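PDB 5TA0: glycoside Hydrolase from Bacteroides uniformis, which probably hydrolyses agarose chains as a family 86 glycoside hydrolase and is captured here as a variant in complex with neoagarooctaose. Local coordinates for residues D332-R335 and Y341-W344; L354-E359 and N450-K455; L410-Q415 and R476-K481. All blocks are in the same frame, centred on the assembly; numbering follows the deposited sequence.

Contact 1 of 3, residues D332-R335 and Y341-W344. With SO4 (sulfate ion), chain E.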
# COMPACT_ATOMS: atom_id res chain seq x y z
N ASP A 332 7.88 -11.34 16.80
CA ASP A 332 8.42 -12.53 17.49
C ASP A 332 9.61 -13.14 16.77
O ASP A 332 10.29 -14.01 17.34
CB ASP A 332 7.33 -13.60 17.69
CG ASP A 332 6.20 -13.15 18.63
OD1 ASP A 332 6.34 -12.11 19.31
OD2 ASP A 332 5.15 -13.83 18.66
N TYR A 333 9.92 -12.69 15.55
CA TYR A 333 11.07 -13.16 14.79
C TYR A 333 12.13 -12.08 14.54
O TYR A 333 13.10 -12.33 13.87
CB TYR A 333 10.61 -13.74 13.45
CG TYR A 333 9.97 -15.08 13.60
CD1 TYR A 333 8.64 -15.21 13.95
CD2 TYR A 333 10.71 -16.23 13.41
CE1 TYR A 333 8.06 -16.47 14.12
CE2 TYR A 333 10.16 -17.48 13.55
CZ TYR A 333 8.85 -17.60 13.92
OH TYR A 333 8.31 -18.89 14.04
N ASN A 334 11.93 -10.88 15.08
CA ASN A 334 12.83 -9.76 14.78
C ASN A 334 14.10 -9.72 15.62
O ASN A 334 15.01 -8.91 15.33
CB ASN A 334 12.05 -8.45 14.82
CG ASN A 334 11.23 -8.23 13.57
OD1 ASN A 334 11.39 -8.94 12.57
ND2 ASN A 334 10.33 -7.26 13.63
N ARG A 335 14.22 -10.59 16.62
CA ARG A 335 15.50 -10.81 17.30
C ARG A 335 16.09 -12.19 16.96
O ARG A 335 16.91 -12.73 17.71
CB ARG A 335 15.35 -10.62 18.82
CG ARG A 335 14.81 -9.26 19.25
CD ARG A 335 15.83 -8.15 19.10
N TYR A 341 11.03 -19.01 6.77
CA TYR A 341 9.72 -18.80 7.37
C TYR A 341 9.42 -17.32 7.61
O TYR A 341 8.29 -16.83 7.34
CB TYR A 341 9.57 -19.59 8.67
CG TYR A 341 8.22 -19.43 9.30
CD1 TYR A 341 7.08 -19.96 8.70
CD2 TYR A 341 8.07 -18.75 10.50
CE1 TYR A 341 5.83 -19.81 9.28
CE2 TYR A 341 6.83 -18.60 11.09
CZ TYR A 341 5.71 -19.13 10.48
OH TYR A 341 4.49 -18.96 11.09
N ARG A 342 10.39 -16.57 8.14
CA ARG A 342 10.15 -15.16 8.36
C ARG A 342 9.84 -14.45 7.04
O ARG A 342 8.94 -13.61 6.99
CB ARG A 342 11.33 -14.53 9.06
CG ARG A 342 11.02 -13.13 9.58
CD ARG A 342 12.13 -12.55 10.39
NE ARG A 342 13.31 -12.24 9.60
CZ ARG A 342 14.51 -12.01 10.10
NH1 ARG A 342 15.53 -11.76 9.29
NH2 ARG A 342 14.73 -12.04 11.41
N ASP A 343 10.53 -14.82 5.97
CA ASP A 343 10.21 -14.29 4.63
C ASP A 343 8.79 -14.66 4.20
O ASP A 343 8.08 -13.82 3.63
CB ASP A 343 11.21 -14.75 3.59
CG ASP A 343 12.55 -14.04 3.64
OD1 ASP A 343 12.70 -13.03 4.35
OD2 ASP A 343 13.47 -14.55 2.95
N TRP A 344 8.33 -15.89 4.46
CA TRP A 344 6.95 -16.30 4.17
C TRP A 344 5.94 -15.38 4.87
O TRP A 344 4.95 -14.93 4.28
CB TRP A 344 6.68 -17.76 4.56
CG TRP A 344 5.24 -18.10 4.65
CD1 TRP A 344 4.51 -18.32 5.78
CD2 TRP A 344 4.30 -18.17 3.57
NE1 TRP A 344 3.20 -18.56 5.48
CE2 TRP A 344 3.04 -18.47 4.12
CE3 TRP A 344 4.41 -18.01 2.18
CZ2 TRP A 344 1.89 -18.63 3.34
CZ3 TRP A 344 3.25 -18.15 1.40
CH2 TRP A 344 2.02 -18.46 1.99
S SO4 E . 10.59 -5.00 16.68
O1 SO4 E . 9.95 -5.37 15.40
O2 SO4 E . 10.28 -3.58 17.01
O3 SO4 E . 12.06 -5.14 16.53
O4 SO4 E . 10.08 -5.90 17.74

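Contact 2 of 3, residues L354-E359 and N450-K455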
# COMPACT_ATOMS: atom_id res chain seq x y z
N LEU A 354 -1.49 -6.31 -1.74
CA LEU A 354 -1.40 -5.93 -3.14
C LEU A 354 -2.72 -6.11 -3.85
O LEU A 354 -3.16 -5.21 -4.55
CB LEU A 354 -0.32 -6.72 -3.86
CG LEU A 354 -0.27 -6.56 -5.38
CD1 LEU A 354 -0.14 -5.10 -5.81
CD2 LEU A 354 0.89 -7.34 -5.95
N MET A 355 -3.36 -7.26 -3.68
CA MET A 355 -4.66 -7.47 -4.33
C MET A 355 -5.67 -6.38 -3.92
O MET A 355 -6.44 -5.86 -4.75
CB MET A 355 -5.21 -8.85 -3.97
CG MET A 355 -4.41 -9.99 -4.58
SD MET A 355 -4.65 -10.19 -6.33
CE MET A 355 -6.24 -11.04 -6.43
N GLN A 356 -5.66 -6.00 -2.65
CA GLN A 356 -6.58 -4.98 -2.15
C GLN A 356 -6.24 -3.61 -2.71
O GLN A 356 -7.15 -2.88 -3.10
CB GLN A 356 -6.66 -5.00 -0.62
CG GLN A 356 -7.17 -6.37 -0.13
CD GLN A 356 -7.39 -6.50 1.35
OE1 GLN A 356 -6.81 -7.39 2.00
NE2 GLN A 356 -8.27 -5.67 1.89
N PHE A 357 -4.96 -3.29 -2.89
CA PHE A 357 -4.59 -2.01 -3.51
C PHE A 357 -4.97 -1.98 -4.99
O PHE A 357 -5.44 -0.94 -5.48
CB PHE A 357 -3.09 -1.71 -3.38
CG PHE A 357 -2.59 -1.68 -1.95
CD1 PHE A 357 -3.32 -1.05 -0.92
CD2 PHE A 357 -1.37 -2.25 -1.65
CE1 PHE A 357 -2.84 -1.03 0.38
CE2 PHE A 357 -0.90 -2.21 -0.38
CZ PHE A 357 -1.63 -1.62 0.64
N MET A 358 -4.86 -3.13 -5.65
CA MET A 358 -5.25 -3.24 -7.08
C MET A 358 -6.73 -2.94 -7.26
O MET A 358 -7.13 -2.38 -8.30
CB MET A 358 -4.88 -4.63 -7.60
CG MET A 358 -3.39 -4.80 -7.85
SD MET A 358 -2.80 -6.52 -7.90
CE MET A 358 -3.64 -7.11 -9.35
N GLU A 359 -7.56 -3.27 -6.28
CA GLU A 359 -8.98 -2.94 -6.33
C GLU A 359 -9.26 -1.45 -6.29
O GLU A 359 -10.38 -1.08 -6.62
CB GLU A 359 -9.76 -3.56 -5.18
CG GLU A 359 -9.82 -5.05 -5.19
CD GLU A 359 -10.56 -5.59 -3.99
OE1 GLU A 359 -11.64 -5.06 -3.65
OE2 GLU A 359 -10.05 -6.56 -3.42
N ASN A 450 -6.13 -15.17 -4.37
CA ASN A 450 -5.48 -15.06 -3.05
C ASN A 450 -6.44 -15.49 -1.95
O ASN A 450 -7.60 -15.15 -1.95
CB ASN A 450 -5.02 -13.62 -2.85
CG ASN A 450 -4.41 -13.37 -1.47
OD1 ASN A 450 -5.06 -12.86 -0.57
ND2 ASN A 450 -3.17 -13.77 -1.32
N ASN A 451 -5.87 -16.20 -0.97
CA ASN A 451 -6.64 -16.74 0.14
C ASN A 451 -6.37 -15.94 1.42
O ASN A 451 -5.23 -15.89 1.86
CB ASN A 451 -6.22 -18.21 0.32
CG ASN A 451 -7.08 -18.97 1.31
OD1 ASN A 451 -8.12 -18.48 1.78
ND2 ASN A 451 -6.62 -20.20 1.64
N LEU A 452 -7.41 -15.36 1.99
CA LEU A 452 -7.39 -14.73 3.31
C LEU A 452 -7.75 -15.70 4.44
O LEU A 452 -7.56 -15.36 5.61
CB LEU A 452 -8.36 -13.55 3.35
CG LEU A 452 -7.97 -12.35 2.48
CD1 LEU A 452 -9.17 -11.43 2.35
CD2 LEU A 452 -6.76 -11.58 3.04
N ASP A 453 -8.23 -16.90 4.11
CA ASP A 453 -8.57 -17.89 5.14
C ASP A 453 -7.30 -18.61 5.63
O ASP A 453 -6.25 -18.60 4.98
CB ASP A 453 -9.60 -18.88 4.59
CG ASP A 453 -10.48 -19.53 5.67
OD1 ASP A 453 -10.25 -19.32 6.88
OD2 ASP A 453 -11.39 -20.25 5.24
N PHE A 454 -7.43 -19.22 6.81
CA PHE A 454 -6.35 -19.91 7.51
C PHE A 454 -6.43 -21.43 7.36
O PHE A 454 -5.95 -22.19 8.23
CB PHE A 454 -6.36 -19.47 8.97
CG PHE A 454 -6.22 -17.99 9.11
CD1 PHE A 454 -4.99 -17.39 9.00
CD2 PHE A 454 -7.34 -17.22 9.20
CE1 PHE A 454 -4.86 -16.02 9.07
CE2 PHE A 454 -7.23 -15.85 9.26
CZ PHE A 454 -5.99 -15.25 9.20
N LYS A 455 -6.98 -21.87 6.24
CA LYS A 455 -7.00 -23.25 5.84
C LYS A 455 -7.03 -23.28 4.32
O LYS A 455 -7.33 -22.25 3.70
CB LYS A 455 -8.24 -23.98 6.38
CG LYS A 455 -9.56 -23.36 5.99
CD LYS A 455 -10.72 -24.17 6.58
CE LYS A 455 -12.07 -23.60 6.17
NZ LYS A 455 -12.46 -22.36 6.91

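Contact 3 of 3, residues L410-Q415 and R476-K481. With EDO (1,2-ethanediol), chain O.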
# COMPACT_ATOMS: atom_id res chain seq x y z
N LEU A 410 12.21 -13.66 -0.54
CA LEU A 410 11.35 -12.59 -1.06
C LEU A 410 11.38 -12.51 -2.59
O LEU A 410 10.44 -11.98 -3.20
CB LEU A 410 11.71 -11.25 -0.42
CG LEU A 410 11.63 -11.19 1.11
CD1 LEU A 410 11.95 -9.81 1.65
CD2 LEU A 410 10.29 -11.66 1.66
N ILE A 411 12.39 -13.09 -3.24
CA ILE A 411 12.40 -13.14 -4.70
C ILE A 411 11.19 -13.89 -5.25
O ILE A 411 10.76 -13.66 -6.38
CB ILE A 411 13.73 -13.73 -5.25
CG1 ILE A 411 13.91 -13.44 -6.75
CG2 ILE A 411 13.84 -15.25 -5.03
CD1 ILE A 411 13.92 -11.98 -7.14
N LYS A 412 10.64 -14.80 -4.46
CA LYS A 412 9.48 -15.59 -4.90
C LYS A 412 8.28 -14.71 -5.23
O LYS A 412 7.46 -15.08 -6.07
CB LYS A 412 9.10 -16.68 -3.90
CG LYS A 412 10.08 -17.84 -3.91
CD LYS A 412 9.77 -18.85 -2.83
CE LYS A 412 10.40 -20.21 -3.10
NZ LYS A 412 11.86 -20.20 -3.21
N PHE A 413 8.15 -13.55 -4.58
CA PHE A 413 7.09 -12.60 -4.95
C PHE A 413 7.23 -12.15 -6.41
O PHE A 413 6.28 -12.15 -7.16
CB PHE A 413 7.11 -11.38 -4.03
CG PHE A 413 6.16 -10.29 -4.43
CD1 PHE A 413 4.82 -10.33 -4.09
CD2 PHE A 413 6.61 -9.21 -5.17
CE1 PHE A 413 3.96 -9.33 -4.49
CE2 PHE A 413 5.75 -8.20 -5.57
CZ PHE A 413 4.43 -8.26 -5.22
N TYR A 414 8.45 -11.79 -6.80
CA TYR A 414 8.70 -11.28 -8.15
C TYR A 414 8.66 -12.39 -9.20
O TYR A 414 8.28 -12.15 -10.33
CB TYR A 414 10.00 -10.44 -8.18
CG TYR A 414 9.90 -9.32 -7.17
CD1 TYR A 414 10.39 -9.46 -5.87
CD2 TYR A 414 9.20 -8.16 -7.47
CE1 TYR A 414 10.22 -8.45 -4.93
CE2 TYR A 414 9.02 -7.14 -6.55
CZ TYR A 414 9.53 -7.29 -5.26
OH TYR A 414 9.33 -6.33 -4.29
N GLN A 415 9.00 -13.62 -8.79
CA GLN A 415 8.83 -14.78 -9.64
C GLN A 415 7.34 -15.07 -9.86
O GLN A 415 6.90 -15.34 -10.99
CB GLN A 415 9.56 -15.99 -9.04
CG GLN A 415 11.06 -15.82 -9.10
CD GLN A 415 11.85 -16.78 -8.24
OE1 GLN A 415 11.38 -17.30 -7.23
NE2 GLN A 415 13.10 -16.98 -8.63
N ARG A 476 1.15 -21.17 -11.14
CA ARG A 476 2.15 -20.75 -10.16
C ARG A 476 1.46 -20.64 -8.80
O ARG A 476 0.43 -19.99 -8.68
CB ARG A 476 2.72 -19.39 -10.53
CG ARG A 476 3.23 -19.26 -11.96
CD ARG A 476 3.60 -17.83 -12.24
NE ARG A 476 4.02 -17.63 -13.61
CZ ARG A 476 4.29 -16.43 -14.12
NH1 ARG A 476 4.16 -15.34 -13.37
NH2 ARG A 476 4.67 -16.31 -15.38
N HIS A 477 1.98 -21.35 -7.79
CA HIS A 477 1.31 -21.46 -6.49
C HIS A 477 2.36 -21.22 -5.40
O HIS A 477 3.35 -21.98 -5.30
CB HIS A 477 0.69 -22.85 -6.35
CG HIS A 477 -0.17 -23.06 -5.15
ND1 HIS A 477 -0.44 -24.33 -4.67
CD2 HIS A 477 -0.82 -22.21 -4.33
CE1 HIS A 477 -1.24 -24.25 -3.63
NE2 HIS A 477 -1.49 -22.97 -3.40
N LEU A 478 2.16 -20.15 -4.62
CA LEU A 478 3.06 -19.75 -3.55
C LEU A 478 2.41 -20.04 -2.21
O LEU A 478 1.38 -19.46 -1.88
CB LEU A 478 3.42 -18.27 -3.66
CG LEU A 478 4.41 -17.77 -2.62
CD1 LEU A 478 5.77 -18.42 -2.76
CD2 LEU A 478 4.53 -16.26 -2.75
N TYR A 479 3.02 -20.96 -1.44
CA TYR A 479 2.43 -21.43 -0.18
C TYR A 479 3.54 -21.86 0.79
O TYR A 479 4.70 -21.97 0.41
CB TYR A 479 1.46 -22.62 -0.46
CG TYR A 479 2.10 -23.84 -1.06
CD1 TYR A 479 2.28 -23.96 -2.44
CD2 TYR A 479 2.57 -24.88 -0.24
CE1 TYR A 479 2.88 -25.09 -3.00
CE2 TYR A 479 3.16 -26.00 -0.79
CZ TYR A 479 3.32 -26.11 -2.17
OH TYR A 479 3.93 -27.22 -2.72
N LEU A 480 3.11 -22.18 2.01
CA LEU A 480 3.99 -22.64 3.07
C LEU A 480 4.00 -24.17 3.16
O LEU A 480 2.93 -24.79 3.30
CB LEU A 480 3.58 -22.05 4.41
CG LEU A 480 4.36 -22.48 5.66
CD1 LEU A 480 5.79 -21.99 5.61
CD2 LEU A 480 3.63 -21.96 6.89
N LYS A 481 5.20 -24.75 3.16
CA LYS A 481 5.39 -26.19 3.39
C LYS A 481 5.95 -26.39 4.79
O LYS A 481 6.96 -25.79 5.14
CB LYS A 481 6.37 -26.76 2.37
CG LYS A 481 6.66 -28.26 2.55
CD LYS A 481 7.58 -28.77 1.47
CE LYS A 481 7.60 -30.29 1.47
NZ LYS A 481 8.51 -30.76 0.40
C1 EDO O . 8.63 -8.45 -1.54
O1 EDO O . 7.64 -7.93 -2.38
C2 EDO O . 7.88 -9.44 -0.68
O2 EDO O . 7.49 -8.70 0.47

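Contact 1 of 3, residues D332-R335 and Y341-W344
Tyr333 and Arg342 tie a beta-to-alpha loop of the alpha/beta barrel to the helix that the loop leads into. The loop follows strand 321-326 and runs close to the bound glycan. The side chain of Asn334 is about 6 Å from a 3,6-anhydro-alpha-L-galactopyranose unit. Residues 341-344 lie in the first turn of helix 340-358. Arg342 makes the polar half of the contact. Its CG is anti to the backbone N (chi1 -168°), and the chain then bends at chi3. This lays Arg342 CD alongside Tyr333 CB, 3.6 Å away, and brings the guanidinium to the Tyr333 backbone. Arg342 NH2 donates to Tyr333 O at 3.0 Å, with an N-H...O angle of 154°. The oxygen sits at the guanidinium edge, in its plane, while the nitrogen is somewhat tilted from the carbonyl plane. NH2 also hydrogen-bonds to Lys336 O. The other half is aromatic. The side chains of Tyr333 and Tyr341 cross at about a right angle. Their rings meet obliquely, with centroids 5.4 Å apart and planes at 59°. The phenol end of Tyr333 does the touching: its OH lies 3.3 Å from Tyr341 CE2. The hydroxyl makes its hydrogen bonds elsewhere, with Asp485 and Lys484. Asn334 faces a different partner. Its ND2 donates to sulfate O1 at 2.6 Å, Gln329 holds the same ion, and Asn334 OD1 is engaged by Thr330. The sulfate probably comes from the crystallisation liquor. The chemistry is thus split: a charged group holds a loop carbonyl, and two tyrosine rings pack obliquely beside it. One nitrogen, Arg342 NH2, satisfies two carbonyls of the same loop.

Contact 2 of 3, residues L354-E359 and N450-K455
Met355 and Gln356 pack on Asn450 and Leu452 in a small, buried van der Waals contact. It joins the last turns of barrel helix 340-358 to the end of strand 444-451 in the beta-sandwich. Met355 CG and Asn450 CB are 4.1 Å apart, and the two side chains slide past each other in opposite directions. Met355 has two conformers, and the contact is described for one of them. The amide oxygen Gln356 OE1 lies 4.3 Å from the methyl Leu452 CD2. This is contact only. The polar ends find partners elsewhere. Gln356 OE1 accepts from the backbone of Gly297, and NE2 binds Glu301. Asn450 CG is anti to the backbone N (chi1 176°), which carries the amide past Met355 to Ser352. Asn450 OD1 accepts from Ser352 on the same helix, and its ND2 reaches Thr508, so this amide links helix and sheet.

Past the strand end, side chains of the same segment help hold the turn. Asn451 OD1 takes the backbone N of Asp453 at 2.8 Å, which makes an Asx turn, and Asn451 ND2 donates to Lys455 O at 3.0 Å. Lys455 NZ forms a salt bridge with Asp453 OD2 at 2.9 Å, on the syn side of the carboxylate. The CB of Leu452, within this turn, points toward the helix.

Strand 444-451 lies between strands 434-441 and 508-514. Gln356 and Met358 also touch strand 434-441. On other sides of the helix, Phe357 meets helix 298-315, and Leu354, Phe357 and Met358 reach Phe48 of helix 45-48.

Contact 3 of 3, residues L410-Q415 and R476-K481
Lys412 sets CG anti to its carbonyl carbon (chi1 -74°), and Leu478 sets CG anti to its nitrogen (chi1 -177°). These turns bring the methyl CD1 of Leu478 against the aliphatic part of the lysine. Leu478 CD1 is 3.9 Å from Lys412 CB and 4.0 Å from Lys412 CD, with the two chains crossing at a slant. The lysine then bends at chi4, and its NZ pairs with Glu409 in a salt bridge. Arg476, on the same strand, stays extended from CG to NE and reaches the end of helix 411-416. Its NH1 comes to 3.6 Å from Gln415 O, obliquely to the guanidinium and without a hydrogen bond. NH1 instead bonds to Leu416 O and Lys418 O. NE and NH2 form salt bridges with Glu474 and Asp419.

Elsewhere on the helix, Phe413 CD2 lies 3.3 Å above the Tyr414 ring, over its centre. An ethanediol, probably from the crystallisation liquor, hydrogen-bonds through O1 to Tyr414 OH at 3.0 Å. The same O1 sits over one face of the Phe413 ring. Tyr414 OH is also bonded to Asn50 O. A leucine in place of Tyr414 would probably leave the Asn50 carbonyl without this partner and Phe413 CD2 without the ring face it rests on.

The helix therefore meets the strand through apolar carbons at Leu478, and at Arg476 through a guanidinium near its last carbonyls. A cationic group beside carbonyls at and just after the end of the helix is likely to be favourable, and the two carboxylates hold the guanidinium in place.

Along the chain, contact 1 closes before the other two begin. The segments of contacts 2 and 3 then alternate: 354-359, 410-415, 450-455, 476-481. Helix 340-358 serves both contact 1, at its start, and contact 2, near its end; their centres are about 21 Å apart. Contacts 2 and 3, with centres about 14 Å apart, both reach the nine-stranded sheet and touch where Leu354 CD2 meets Phe413 CZ. Contacts 1 and 3 have centres about 16 Å apart and meet as Trp344 and Tyr341 pack on Leu480. Contacts 2 and 3 set helices 340-358 and 411-416 against the sandwich, while contact 1 joins the start of the first helix to the loop near the glycan.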